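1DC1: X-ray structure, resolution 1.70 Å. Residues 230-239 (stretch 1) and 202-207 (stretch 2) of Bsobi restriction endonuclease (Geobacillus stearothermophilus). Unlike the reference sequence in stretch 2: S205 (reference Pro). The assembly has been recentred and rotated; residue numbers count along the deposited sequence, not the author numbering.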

# COMPACT_ATOMS: atom_id res chain seq x y z
N GLN D 230 4.90 27.04 -9.47
CA GLN D 230 3.74 27.97 -9.64
C GLN D 230 3.44 28.40 -11.10
O GLN D 230 2.32 28.22 -11.57
CB GLN D 230 3.94 29.21 -8.76
CG GLN D 230 3.19 29.14 -7.42
CD GLN D 230 1.87 29.92 -7.42
OE1 GLN D 230 1.80 31.04 -7.93
NE2 GLN D 230 0.82 29.33 -6.83
N GLN D 231 4.42 29.00 -11.78
CA GLN D 231 4.22 29.42 -13.17
C GLN D 231 4.34 28.17 -14.03
O GLN D 231 5.43 27.67 -14.25
CB GLN D 231 5.29 30.42 -13.62
CG GLN D 231 5.35 31.73 -12.83
CD GLN D 231 6.73 32.42 -12.89
OE1 GLN D 231 7.68 31.90 -13.50
NE2 GLN D 231 6.83 33.60 -12.27
N PRO D 232 3.21 27.67 -14.55
CA PRO D 232 3.19 26.47 -15.39
C PRO D 232 4.20 26.39 -16.51
O PRO D 232 4.67 25.31 -16.83
CB PRO D 232 1.74 26.43 -15.91
CG PRO D 232 1.19 27.80 -15.60
CD PRO D 232 1.86 28.22 -14.37
N GLU D 233 4.53 27.52 -17.12
CA GLU D 233 5.51 27.51 -18.20
C GLU D 233 6.94 27.20 -17.69
O GLU D 233 7.82 26.87 -18.49
CB GLU D 233 5.53 28.86 -18.93
CG GLU D 233 4.38 29.75 -18.63
CD GLU D 233 4.47 30.33 -17.25
OE1 GLU D 233 5.51 30.99 -16.97
OE2 GLU D 233 3.52 30.14 -16.46
N LYS D 234 7.15 27.32 -16.37
CA LYS D 234 8.48 27.09 -15.76
C LYS D 234 8.77 25.64 -15.51
O LYS D 234 9.89 25.29 -15.19
CB LYS D 234 8.59 27.82 -14.42
CG LYS D 234 8.61 29.31 -14.56
CD LYS D 234 9.21 29.70 -15.89
CE LYS D 234 9.83 31.11 -15.83
NZ LYS D 234 10.15 31.61 -17.21
N TYR D 235 7.74 24.80 -15.59
CA TYR D 235 7.89 23.34 -15.39
C TYR D 235 8.40 22.64 -16.65
O TYR D 235 7.64 22.43 -17.63
CB TYR D 235 6.56 22.70 -14.99
CG TYR D 235 6.11 23.09 -13.61
CD1 TYR D 235 5.35 24.25 -13.40
CD2 TYR D 235 6.39 22.28 -12.51
CE1 TYR D 235 4.88 24.56 -12.14
CE2 TYR D 235 5.92 22.59 -11.23
CZ TYR D 235 5.17 23.72 -11.05
OH TYR D 235 4.72 24.03 -9.78
N LEU D 236 9.69 22.28 -16.63
CA LEU D 236 10.31 21.58 -17.78
C LEU D 236 10.02 20.08 -17.73
O LEU D 236 9.82 19.47 -18.77
CB LEU D 236 11.84 21.73 -17.78
CG LEU D 236 12.41 23.13 -18.07
CD1 LEU D 236 13.90 23.13 -17.89
CD2 LEU D 236 12.04 23.54 -19.50
N LEU D 237 10.00 19.51 -16.54
CA LEU D 237 9.80 18.08 -16.38
C LEU D 237 9.13 17.75 -15.06
O LEU D 237 9.38 18.43 -14.07
CB LEU D 237 11.16 17.35 -16.48
CG LEU D 237 11.29 15.84 -16.18
CD1 LEU D 237 12.44 15.30 -16.99
CD2 LEU D 237 11.51 15.56 -14.67
N LEU D 238 8.27 16.72 -15.07
CA LEU D 238 7.60 16.19 -13.87
C LEU D 238 7.77 14.68 -13.94
O LEU D 238 7.66 14.08 -15.01
CB LEU D 238 6.13 16.59 -13.80
CG LEU D 238 6.01 18.13 -13.88
CD1 LEU D 238 5.44 18.53 -15.21
CD2 LEU D 238 5.17 18.63 -12.78
N GLY D 239 8.11 14.06 -12.81
CA GLY D 239 8.32 12.64 -12.86
C GLY D 239 7.97 11.94 -11.57
O GLY D 239 7.93 12.57 -10.51
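Stretch 2, residues 202-207: ITVSLV

Stretch 2 enters as a short strand, 202-204, and then turns: S205, L206 and V207 have helical phi/psi (-53/-33, -69/-42 and -88/-21) without the regular hydrogen bonds of a helix. Stretch 1 runs from a loop through a 3-10 segment, 232-234, into the strand 235-239. The two strand axes approach no closer than 10.8 Å, and their N-to-C directions differ by 110° (signed crossing angle -110°). At that spacing and angle they do not pair as neighbours in a sheet, and no direct hydrogen bond joins the stretches. The contact, 273 Å² summed over both sides, is made largely by side chains.

V204 and Y235 contribute the largest shares, 55 and 50 Å². The CA-to-CB bond of Y235 points toward stretch 2, and chi1 of -69° (m) with chi2 of 87° sends the ring on in that direction, so that Y235 CZ lies 3.9 Å from V204 CG1. The methyl approaches the ring obliquely. V204 itself leaves its backbone sideways, yet its chi1 of 178° (t) leaves both methyls near both residues: V204 CG2 is 4.0 Å from L238 CD2 and also 4.0 Å from Y235 CE2, and V204 CG1 is 4.3 Å from L238 CD2. Y235 and L238 thus share one valine. L238 also points toward stretch 2; its chi1 is m (-56°), but its chi2 of 108° falls between wells.

The tyrosine hydroxyl is held from within its own stretch. Q230 N donates a hydrogen bond to Y235 OH at 3.0 Å, tying the start of stretch 1 to the end of the ring. Farther back, K234 N bonds to Q231 O at 2.8 Å, and a weak bond of 3.4 Å from Y235 N to P232 O supports the turn leading into the strand.

Within the turn of stretch 2, the CA-to-CB bond of L206 points toward stretch 1, and L206 CD1 lies 4.2 Å from P232 CB. The leucine has chi1 of -106°, off the standard wells, and chi2 of -151° (t); the proline, in a C-gamma endo pucker, presents its CB sideways. Nearby, water 1 connects the backbones through two weak hydrogen bonds, accepting from L206 N at 2.9 Å and donating to Q230 O at 3.3 Å.

S205, which differs from the reference proline, points toward stretch 1 with chi1 of -53° (m). Q230 starts away, but its side chain bends back, with chi1 and chi2 near -100° and both between wells, leaving Q230 NE2 3.7 Å from S205 OG. Because Q230 is poorly ordered, this approach is less certain than the apolar contacts.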

# COMPACT_ATOMS: atom_id res chain seq x y z
N ILE D 202 7.08 18.23 -4.47
CA ILE D 202 6.55 19.56 -4.55
C ILE D 202 5.08 19.49 -4.91
O ILE D 202 4.66 18.68 -5.76
CB ILE D 202 7.29 20.28 -5.74
CG1 ILE D 202 8.72 20.58 -5.37
CG2 ILE D 202 6.65 21.56 -6.09
CD1 ILE D 202 8.95 20.65 -3.92
N THR D 203 4.29 20.37 -4.31
CA THR D 203 2.87 20.45 -4.67
C THR D 203 2.83 21.22 -5.98
O THR D 203 3.36 22.33 -6.06
CB THR D 203 2.05 21.22 -3.67
OG1 THR D 203 2.10 20.55 -2.41
CG2 THR D 203 0.57 21.31 -4.17
N VAL D 204 2.23 20.65 -7.01
CA VAL D 204 2.16 21.33 -8.29
C VAL D 204 0.78 21.94 -8.40
O VAL D 204 -0.24 21.25 -8.52
CB VAL D 204 2.43 20.36 -9.42
CG1 VAL D 204 2.30 21.06 -10.78
CG2 VAL D 204 3.80 19.79 -9.24
N SER D 205 0.76 23.26 -8.34
CA SER D 205 -0.50 23.99 -8.36
C SER D 205 -1.54 23.75 -9.45
O SER D 205 -2.74 23.82 -9.14
CB SER D 205 -0.23 25.48 -8.17
OG SER D 205 0.55 25.64 -7.01
N LEU D 206 -1.13 23.45 -10.68
CA LEU D 206 -2.11 23.22 -11.73
C LEU D 206 -2.87 21.93 -11.50
O LEU D 206 -4.07 21.89 -11.74
CB LEU D 206 -1.41 23.11 -13.09
CG LEU D 206 -1.49 24.24 -14.11
CD1 LEU D 206 -1.37 23.64 -15.49
CD2 LEU D 206 -2.78 25.04 -13.93
N VAL D 207 -2.16 20.87 -11.09
CA VAL D 207 -2.83 19.60 -10.84
C VAL D 207 -3.32 19.53 -9.41
O VAL D 207 -4.22 18.76 -9.14
CB VAL D 207 -1.91 18.37 -11.12
CG1 VAL D 207 -1.38 18.48 -12.53
CG2 VAL D 207 -0.74 18.36 -10.20
O HOH W 1 1.22 25.14 -10.97